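Local coordinates for flap endonuclease 1 (PDB 1A76), which cleaves 5'-flap DNA structures during replication and repair, acting as a structure-specific endonuclease and 5'-3' exonuclease that uses magnesium, at residues M29-Q34 and N187-K192; P46-K51 and V124-P129; D80-K85 and K130-C135. One frame throughout, in Å; residues are numbered along the deposited sequence.

In the fold
All three contacts join the N-domain to the I-domain, and each is partly buried. Contact 1 lies deepest, with its centre about 9 Å from that of the chain. Contact 2 is the outermost, at about 18 Å, and contact 3 lies between them. Helix 28-38 ties them together: Met-29 touches Val-132 of contact 3, and Leu-32 and Tyr-33 touch Leu-127 of contact 2. The second segments of contacts 2 and 3 follow each other in the chain, 124-129 leading into helix 129-142. The chemistry changes with place. Contact 1 combines apolar touches with a water bridge, contact 2 sets a tyrosine beside a proline and an arginine, and contact 3 brings two glutamates together around a lysine.

Contact 1. Residues M29-Q34 and N187-K192; sequences MNALYQ and NLTTTK
Ala-31 and Thr-189 bring their backbones within 6.1 Å, measured CA to CA, where helix 28-38 passes over the irregular loop 187-192. Here the CB of Ala-31 meets the methyl CG2 of Thr-189 at 3.9 Å. The Thr-189 hydroxyl lies between its own backbone N and carbonyl carbon (chi1 53°). From there OG1 reaches a water at 2.7 Å. The same water donates to Asn-30 OD1, also at 2.7 Å, and so bridges loop and helix. Asn-30 OD1 has a second donor, the backbone N of Gln-172, so two bonds fix this oxygen. The helix follows strand 23-27 of the central sheet in this PIN-type nuclease fold, and Asp-27, a predicted magnesium ligand, accepts a bond from Asn-30 N. The loop joins the neighbouring antiparallel strands 183-186 and 196-199. One turn further along the helix, Gln-34 has CG anti to its backbone N (chi1 -170°) and then bends at chi2. Its CG comes 3.6 Å from Thr-189 OG1. Gln-34 and Thr-190 approach from opposite directions, but Gln-34 NE2 lies too close to the Thr-190 methyl. The placing of both side-chain ends is therefore doubtful.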
loop_
_atom_site.group_PDB
_atom_site.type_symbol
_atom_site.label_atom_id
_atom_site.label_comp_id
_atom_site.label_asym_id
_atom_site.label_seq_id
_atom_site.Cartn_x
_atom_site.Cartn_y
_atom_site.Cartn_z
ATOM N N MET A 29 -3.274 -0.863 -1.968
ATOM C CA MET A 29 -3.909 -1.672 -0.937
ATOM C C MET A 29 -3.808 -1.001 0.414
ATOM O O MET A 29 -4.732 -1.070 1.204
ATOM C CB MET A 29 -3.295 -3.067 -0.890
ATOM C CG MET A 29 -3.541 -3.843 -2.171
ATOM S SD MET A 29 -5.288 -4.216 -2.406
ATOM C CE MET A 29 -5.704 -2.981 -3.584
ATOM N N ASN A 30 -2.688 -0.343 0.678
ATOM C CA ASN A 30 -2.548 0.330 1.955
ATOM C C ASN A 30 -3.607 1.412 2.060
ATOM O O ASN A 30 -4.216 1.600 3.114
ATOM C CB ASN A 30 -1.165 0.970 2.108
ATOM C CG ASN A 30 -0.932 1.465 3.519
ATOM O OD1 ASN A 30 -1.146 2.631 3.817
ATOM N ND2 ASN A 30 -0.529 0.563 4.409
ATOM N N ALA A 31 -3.812 2.125 0.955
ATOM C CA ALA A 31 -4.784 3.204 0.885
ATOM C C ALA A 31 -6.207 2.690 1.089
ATOM O O ALA A 31 -6.986 3.265 1.845
ATOM C CB ALA A 31 -4.664 3.925 -0.466
ATOM N N LEU A 32 -6.537 1.606 0.399
ATOM C CA LEU A 32 -7.860 1.003 0.497
ATOM C C LEU A 32 -8.224 0.556 1.902
ATOM O O LEU A 32 -9.341 0.782 2.351
ATOM C CB LEU A 32 -7.957 -0.191 -0.457
ATOM C CG LEU A 32 -8.593 0.147 -1.817
ATOM C CD1 LEU A 32 -8.539 1.646 -2.105
ATOM C CD2 LEU A 32 -7.889 -0.618 -2.892
ATOM N N TYR A 33 -7.285 -0.113 2.569
ATOM C CA TYR A 33 -7.503 -0.580 3.929
ATOM C C TYR A 33 -7.701 0.648 4.817
ATOM O O TYR A 33 -8.574 0.664 5.684
ATOM C CB TYR A 33 -6.303 -1.401 4.400
ATOM C CG TYR A 33 -6.251 -2.808 3.838
ATOM C CD1 TYR A 33 -7.242 -3.743 4.141
ATOM C CD2 TYR A 33 -5.180 -3.221 3.039
ATOM C CE1 TYR A 33 -7.160 -5.063 3.659
ATOM C CE2 TYR A 33 -5.089 -4.523 2.555
ATOM C CZ TYR A 33 -6.077 -5.441 2.867
ATOM O OH TYR A 33 -5.969 -6.731 2.377
ATOM N N GLN A 34 -6.909 1.689 4.569
ATOM C CA GLN A 34 -7.000 2.936 5.326
ATOM C C GLN A 34 -8.382 3.580 5.205
ATOM O O GLN A 34 -8.940 4.030 6.200
ATOM C CB GLN A 34 -5.926 3.922 4.854
ATOM C CG GLN A 34 -5.779 5.149 5.733
ATOM C CD GLN A 34 -5.545 4.795 7.192
ATOM O OE1 GLN A 34 -4.607 4.062 7.523
ATOM N NE2 GLN A 34 -6.401 5.306 8.069
ATOM N N ASN A 187 0.097 10.099 6.030
ATOM C CA ASN A 187 -1.036 10.963 6.369
ATOM C C ASN A 187 -1.643 11.812 5.271
ATOM O O ASN A 187 -1.997 12.974 5.501
ATOM C CB ASN A 187 -0.686 11.859 7.551
ATOM C CG ASN A 187 -0.265 11.060 8.749
ATOM O OD1 ASN A 187 -0.774 9.966 8.970
ATOM N ND2 ASN A 187 0.674 11.583 9.517
ATOM N N LEU A 188 -1.758 11.238 4.079
ATOM C CA LEU A 188 -2.410 11.926 2.971
ATOM C C LEU A 188 -3.735 11.184 2.776
ATOM O O LEU A 188 -4.765 11.807 2.524
ATOM C CB LEU A 188 -1.567 11.869 1.684
ATOM C CG LEU A 188 -0.365 12.815 1.578
ATOM C CD1 LEU A 188 0.293 12.674 0.203
ATOM C CD2 LEU A 188 -0.809 14.272 1.794
ATOM N N THR A 189 -3.710 9.856 2.927
ATOM C CA THR A 189 -4.920 9.037 2.774
ATOM C C THR A 189 -5.839 9.137 3.999
ATOM O O THR A 189 -7.011 8.748 3.955
ATOM C CB THR A 189 -4.577 7.549 2.514
ATOM O OG1 THR A 189 -3.688 7.061 3.524
ATOM C CG2 THR A 189 -3.926 7.391 1.153
ATOM N N THR A 190 -5.279 9.650 5.085
ATOM C CA THR A 190 -5.984 9.889 6.342
ATOM C C THR A 190 -5.276 11.135 6.843
ATOM O O THR A 190 -4.051 11.148 6.971
ATOM C CB THR A 190 -5.784 8.778 7.381
ATOM O OG1 THR A 190 -4.635 7.987 7.047
ATOM C CG2 THR A 190 -7.011 7.915 7.447
ATOM N N THR A 191 -6.042 12.174 7.135
ATOM C CA THR A 191 -5.453 13.428 7.542
ATOM C C THR A 191 -5.592 13.822 9.010
ATOM O O THR A 191 -5.489 15.010 9.346
ATOM C CB THR A 191 -6.027 14.531 6.667
ATOM O OG1 THR A 191 -7.437 14.589 6.863
ATOM C CG2 THR A 191 -5.762 14.229 5.198
ATOM N N LYS A 192 -5.816 12.839 9.881
ATOM C CA LYS A 192 -5.948 13.114 11.309
ATOM C C LYS A 192 -4.736 13.920 11.765
ATOM O O LYS A 192 -4.856 14.869 12.544
ATOM C CB LYS A 192 -6.017 11.809 12.100
ATOM C CG LYS A 192 -5.913 11.993 13.604
ATOM C CD LYS A 192 -7.285 12.198 14.227
ATOM C CE LYS A 192 -7.377 11.535 15.591
ATOM N NZ LYS A 192 -8.608 10.715 15.708
HETATM O O HOH W 1 -2.482 4.784 2.750
#

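Contact 2. Residues P46-K51 and V124-P129; sequences PLRNRK and VSYLTP
Tyr-126 meets Pro-46 and Arg-48 through one end of its ring. CE2 touches the proline ring at CG, 4.1 Å away, and the two side chains cross at about a right angle. At the hydroxyl, Tyr-126 OH lies 3.5 Å from Arg-48 NH2. The oxygen sits at the edge of the guanidinium, near its plane, while the guanidinium and phenol planes stand 88° apart, so the two planes do not lie parallel. Arg-48 gets this far because its chain is extended from CG to NE. Its firmer polar hold is on its own loop, where NH1 bonds to the Gly-52 carbonyl oxygen. Tyr-126 also touches Ile-54, further along that loop. On the proline side, Pro-46 packs on Arg-40, and the next residue, Leu-47, is tied by backbone hydrogen bonds to Thr-55. The backbone on either side of Tyr-126 is held by an ST turn. Ser-125 OG accepts from Leu-127 N at 3.2 Å, with an N-H...O angle of 145°. Leu-127 is the centre of an inverse gamma turn, and its side chain packs against Leu-32, Tyr-33 and Leu-36 of helix 28-38. The segment then runs into helix 129-142, where Thr-128 takes the N-cap position and its OG1 accepts from Met-131 N. This is an ST turn followed by the N-cap of helix 129-142 in the I-domain, laid beside the N-domain loop between helices 28-38 and 56-70, away from the metal site.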
loop_
_atom_site.group_PDB
_atom_site.type_symbol
_atom_site.label_atom_id
_atom_site.label_comp_id
_atom_site.label_asym_id
_atom_site.label_seq_id
_atom_site.Cartn_x
_atom_site.Cartn_y
_atom_site.Cartn_z
ATOM N N PRO A 46 -19.103 1.010 8.567
ATOM C CA PRO A 46 -18.594 1.342 7.232
ATOM C C PRO A 46 -19.638 2.026 6.366
ATOM O O PRO A 46 -20.838 1.890 6.604
ATOM C CB PRO A 46 -18.181 -0.012 6.651
ATOM C CG PRO A 46 -18.919 -1.021 7.452
ATOM C CD PRO A 46 -19.066 -0.437 8.827
ATOM N N LEU A 47 -19.180 2.782 5.376
ATOM C CA LEU A 47 -20.092 3.443 4.453
ATOM C C LEU A 47 -20.685 2.354 3.555
ATOM O O LEU A 47 -19.958 1.485 3.077
ATOM C CB LEU A 47 -19.329 4.445 3.579
ATOM C CG LEU A 47 -19.858 5.875 3.528
ATOM C CD1 LEU A 47 -19.798 6.475 4.926
ATOM C CD2 LEU A 47 -19.017 6.706 2.553
ATOM N N ARG A 48 -21.994 2.394 3.317
ATOM C CA ARG A 48 -22.615 1.396 2.455
ATOM C C ARG A 48 -23.702 2.007 1.580
ATOM O O ARG A 48 -24.286 3.032 1.928
ATOM C CB ARG A 48 -23.243 0.264 3.281
ATOM C CG ARG A 48 -22.472 -0.182 4.521
ATOM C CD ARG A 48 -23.258 -1.305 5.211
ATOM N NE ARG A 48 -22.489 -2.013 6.232
ATOM C CZ ARG A 48 -21.937 -3.209 6.055
ATOM N NH1 ARG A 48 -22.063 -3.832 4.888
ATOM N NH2 ARG A 48 -21.254 -3.778 7.044
ATOM N N ASN A 49 -23.973 1.374 0.443
ATOM C CA ASN A 49 -25.025 1.843 -0.435
ATOM C C ASN A 49 -26.345 1.201 0.017
ATOM O O ASN A 49 -26.391 0.451 1.005
ATOM C CB ASN A 49 -24.719 1.509 -1.905
ATOM C CG ASN A 49 -24.491 0.019 -2.155
ATOM O OD1 ASN A 49 -23.808 -0.354 -3.111
ATOM N ND2 ASN A 49 -25.062 -0.832 -1.309
ATOM N N ARG A 50 -27.416 1.492 -0.704
ATOM C CA ARG A 50 -28.737 0.983 -0.354
ATOM C C ARG A 50 -28.925 -0.520 -0.447
ATOM O O ARG A 50 -29.962 -1.032 -0.038
ATOM C CB ARG A 50 -29.786 1.683 -1.206
ATOM C CG ARG A 50 -29.713 3.178 -1.075
ATOM C CD ARG A 50 -30.705 3.694 -0.079
ATOM N NE ARG A 50 -31.698 4.517 -0.755
ATOM C CZ ARG A 50 -32.238 5.619 -0.250
ATOM N NH1 ARG A 50 -31.888 6.046 0.952
ATOM N NH2 ARG A 50 -33.133 6.289 -0.956
ATOM N N LYS A 51 -27.930 -1.220 -0.981
ATOM C CA LYS A 51 -27.983 -2.672 -1.106
ATOM C C LYS A 51 -27.138 -3.290 0.002
ATOM O O LYS A 51 -26.967 -4.503 0.066
ATOM C CB LYS A 51 -27.451 -3.104 -2.471
ATOM C CG LYS A 51 -28.216 -2.511 -3.637
ATOM C CD LYS A 51 -29.312 -3.452 -4.115
ATOM C CE LYS A 51 -30.466 -3.508 -3.126
ATOM N NZ LYS A 51 -30.801 -4.913 -2.756
ATOM N N VAL A 124 -10.423 -12.553 3.261
ATOM C CA VAL A 124 -9.988 -11.440 2.435
ATOM C C VAL A 124 -10.637 -10.150 2.944
ATOM O O VAL A 124 -10.944 -9.256 2.146
ATOM C CB VAL A 124 -10.399 -11.675 0.980
ATOM C CG1 VAL A 124 -11.914 -11.812 0.802
ATOM C CG2 VAL A 124 -9.973 -10.541 0.047
ATOM N N SER A 125 -10.846 -10.073 4.266
ATOM C CA SER A 125 -11.464 -8.911 4.932
ATOM C C SER A 125 -12.568 -8.253 4.096
ATOM O O SER A 125 -13.025 -8.813 3.094
ATOM C CB SER A 125 -10.402 -7.857 5.249
ATOM O OG SER A 125 -9.837 -7.350 4.054
ATOM N N TYR A 126 -12.999 -7.069 4.522
ATOM C CA TYR A 126 -14.022 -6.338 3.785
ATOM C C TYR A 126 -13.438 -5.938 2.425
ATOM O O TYR A 126 -14.173 -5.670 1.470
ATOM C CB TYR A 126 -14.427 -5.079 4.546
ATOM C CG TYR A 126 -15.537 -5.258 5.561
ATOM C CD1 TYR A 126 -16.474 -6.282 5.436
ATOM C CD2 TYR A 126 -15.668 -4.374 6.632
ATOM C CE1 TYR A 126 -17.516 -6.421 6.353
ATOM C CE2 TYR A 126 -16.708 -4.505 7.554
ATOM C CZ TYR A 126 -17.625 -5.529 7.406
ATOM O OH TYR A 126 -18.659 -5.665 8.314
ATOM N N LEU A 127 -12.111 -5.864 2.353
ATOM C CA LEU A 127 -11.431 -5.512 1.104
ATOM C C LEU A 127 -11.360 -6.771 0.258
ATOM O O LEU A 127 -10.394 -7.526 0.336
ATOM C CB LEU A 127 -10.010 -5.002 1.375
ATOM C CG LEU A 127 -9.494 -3.776 0.608
ATOM C CD1 LEU A 127 -7.983 -3.859 0.486
ATOM C CD2 LEU A 127 -10.135 -3.679 -0.769
ATOM N N THR A 128 -12.395 -6.988 -0.545
ATOM C CA THR A 128 -12.478 -8.164 -1.401
ATOM C C THR A 128 -11.894 -7.918 -2.783
ATOM O O THR A 128 -11.760 -6.784 -3.213
ATOM C CB THR A 128 -13.935 -8.597 -1.619
ATOM O OG1 THR A 128 -14.663 -7.515 -2.217
ATOM C CG2 THR A 128 -14.588 -8.983 -0.316
ATOM N N PRO A 129 -11.531 -8.993 -3.494
ATOM C CA PRO A 129 -10.973 -8.836 -4.844
ATOM C C PRO A 129 -11.919 -8.042 -5.746
ATOM O O PRO A 129 -11.476 -7.217 -6.542
ATOM C CB PRO A 129 -10.788 -10.273 -5.321
ATOM C CG PRO A 129 -10.587 -11.050 -4.040
ATOM C CD PRO A 129 -11.546 -10.405 -3.067
#

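Contact 3. Residues D80-K85 and K130-C135; sequences DGEPPK and KMVENC
Glu-82 and Glu-133 both bend at chi2, and this brings their carboxylates together. Glu-82 starts from an almost eclipsed chi1 of -15° and turns at CG (chi2 69°). Glu-133 sets its CG anti to the carbonyl carbon and then folds back towards the loop. The two groups come from opposite directions with their planes only 20° apart. Glu-82 OE1 lies 2.7 Å from Glu-133 OE2 and 3.2 Å from Glu-133 OE1. Two oxygens as close as the first pair suggest that one acid probably holds a proton. The other oxygens have a shared partner: Lys-136 forms salt bridges with Glu-82 OE2 and Glu-133 OE1, which would offset part of the negative charge. The loop here follows strand 74-79 of the nuclease sheet and starts at Asp-80, a predicted magnesium ligand whose OD1 accepts from Gly-153 N. It leads into the long connection that forms the arch over the active site in FEN1 enzymes. The Glu-82 side chain is about 10 Å from a bound manganese ion, so it lies outside the metal's first shell. Val-132 CG1 lies over the face of the Glu-82 carboxylate, 4.1 Å from its CD. With an alanine in place of Glu-82, Lys-136 would probably lose one of its two salt bridges, Glu-133 OE2 the oxygen it faces, and the Val-132 methyl its contact with the loop. Val-132 also packs on Met-29 of helix 28-38 and on Leu-127.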
loop_
_atom_site.group_PDB
_atom_site.type_symbol
_atom_site.label_atom_id
_atom_site.label_comp_id
_atom_site.label_asym_id
_atom_site.label_seq_id
_atom_site.Cartn_x
_atom_site.Cartn_y
_atom_site.Cartn_z
ATOM N N ASP A 80 -1.460 -4.513 -5.940
ATOM C CA ASP A 80 -0.692 -5.737 -5.733
ATOM C C ASP A 80 -0.831 -6.725 -6.879
ATOM O O ASP A 80 0.091 -7.493 -7.168
ATOM C CB ASP A 80 -1.150 -6.447 -4.449
ATOM C CG ASP A 80 -0.583 -5.824 -3.187
ATOM O OD1 ASP A 80 0.338 -5.002 -3.280
ATOM O OD2 ASP A 80 -1.063 -6.159 -2.089
ATOM N N GLY A 81 -1.977 -6.705 -7.548
ATOM C CA GLY A 81 -2.194 -7.682 -8.601
ATOM C C GLY A 81 -2.444 -8.951 -7.805
ATOM O O GLY A 81 -1.625 -9.870 -7.773
ATOM N N GLU A 82 -3.589 -8.957 -7.133
ATOM C CA GLU A 82 -4.042 -10.037 -6.261
ATOM C C GLU A 82 -4.126 -11.454 -6.839
ATOM O O GLU A 82 -3.726 -12.415 -6.183
ATOM C CB GLU A 82 -5.403 -9.652 -5.673
ATOM C CG GLU A 82 -5.749 -8.166 -5.825
ATOM C CD GLU A 82 -6.024 -7.765 -7.269
ATOM O OE1 GLU A 82 -6.984 -8.304 -7.869
ATOM O OE2 GLU A 82 -5.279 -6.908 -7.799
ATOM N N PRO A 83 -4.665 -11.607 -8.062
ATOM C CA PRO A 83 -4.773 -12.941 -8.666
ATOM C C PRO A 83 -3.632 -13.897 -8.301
ATOM O O PRO A 83 -2.471 -13.479 -8.154
ATOM C CB PRO A 83 -4.839 -12.643 -10.162
ATOM C CG PRO A 83 -5.553 -11.320 -10.227
ATOM C CD PRO A 83 -5.201 -10.561 -8.953
ATOM N N PRO A 84 -3.954 -15.201 -8.171
ATOM C CA PRO A 84 -3.049 -16.298 -7.824
ATOM C C PRO A 84 -1.569 -16.010 -8.032
ATOM O O PRO A 84 -0.934 -15.413 -7.158
ATOM C CB PRO A 84 -3.571 -17.453 -8.671
ATOM C CG PRO A 84 -5.084 -17.195 -8.722
ATOM C CD PRO A 84 -5.313 -15.711 -8.430
ATOM N N LYS A 85 -1.008 -16.427 -9.165
ATOM C CA LYS A 85 0.409 -16.169 -9.418
ATOM C C LYS A 85 0.731 -14.747 -8.949
ATOM O O LYS A 85 -0.090 -13.832 -9.098
ATOM C CB LYS A 85 0.737 -16.310 -10.910
ATOM C CG LYS A 85 2.226 -16.514 -11.197
ATOM C CD LYS A 85 2.804 -15.396 -12.068
ATOM C CE LYS A 85 4.185 -15.774 -12.601
ATOM N NZ LYS A 85 4.473 -15.203 -13.955
ATOM N N LYS A 130 -13.220 -8.293 -5.611
ATOM C CA LYS A 130 -14.222 -7.591 -6.407
ATOM C C LYS A 130 -14.228 -6.093 -6.094
ATOM O O LYS A 130 -14.382 -5.265 -6.991
ATOM C CB LYS A 130 -15.615 -8.154 -6.139
ATOM C CG LYS A 130 -16.755 -7.259 -6.631
ATOM C CD LYS A 130 -16.639 -7.017 -8.140
ATOM C CE LYS A 130 -17.871 -6.319 -8.706
ATOM N NZ LYS A 130 -18.096 -6.668 -10.137
ATOM N N MET A 131 -14.090 -5.756 -4.817
ATOM C CA MET A 131 -14.069 -4.359 -4.393
ATOM C C MET A 131 -12.816 -3.689 -4.932
ATOM O O MET A 131 -12.851 -2.537 -5.360
ATOM C CB MET A 131 -14.089 -4.253 -2.872
ATOM C CG MET A 131 -14.188 -2.818 -2.377
ATOM S SD MET A 131 -14.101 -2.650 -0.590
ATOM C CE MET A 131 -15.666 -3.406 -0.076
ATOM N N VAL A 132 -11.711 -4.431 -4.901
ATOM C CA VAL A 132 -10.432 -3.955 -5.412
ATOM C C VAL A 132 -10.559 -3.742 -6.921
ATOM O O VAL A 132 -10.062 -2.764 -7.467
ATOM C CB VAL A 132 -9.296 -4.990 -5.160
ATOM C CG1 VAL A 132 -8.006 -4.516 -5.823
ATOM C CG2 VAL A 132 -9.094 -5.192 -3.659
ATOM N N GLU A 133 -11.216 -4.676 -7.600
ATOM C CA GLU A 133 -11.390 -4.548 -9.043
ATOM C C GLU A 133 -12.272 -3.319 -9.350
ATOM O O GLU A 133 -12.019 -2.600 -10.311
ATOM C CB GLU A 133 -12.010 -5.826 -9.616
ATOM C CG GLU A 133 -11.024 -6.999 -9.884
ATOM C CD GLU A 133 -9.695 -6.918 -9.123
ATOM O OE1 GLU A 133 -8.753 -6.261 -9.613
ATOM O OE2 GLU A 133 -9.582 -7.531 -8.035
ATOM N N ASN A 134 -13.287 -3.088 -8.520
ATOM C CA ASN A 134 -14.203 -1.948 -8.660
ATOM C C ASN A 134 -13.460 -0.614 -8.479
ATOM O O ASN A 134 -13.789 0.390 -9.112
ATOM C CB ASN A 134 -15.326 -2.045 -7.622
ATOM C CG ASN A 134 -16.476 -2.942 -8.071
ATOM O OD1 ASN A 134 -17.377 -3.263 -7.282
ATOM N ND2 ASN A 134 -16.458 -3.342 -9.330
ATOM N N CYS A 135 -12.456 -0.613 -7.610
ATOM C CA CYS A 135 -11.661 0.582 -7.365
ATOM C C CYS A 135 -10.812 0.901 -8.597
ATOM O O CYS A 135 -10.644 2.059 -8.965
ATOM C CB CYS A 135 -10.759 0.370 -6.149
ATOM S SG CYS A 135 -11.646 0.516 -4.577
#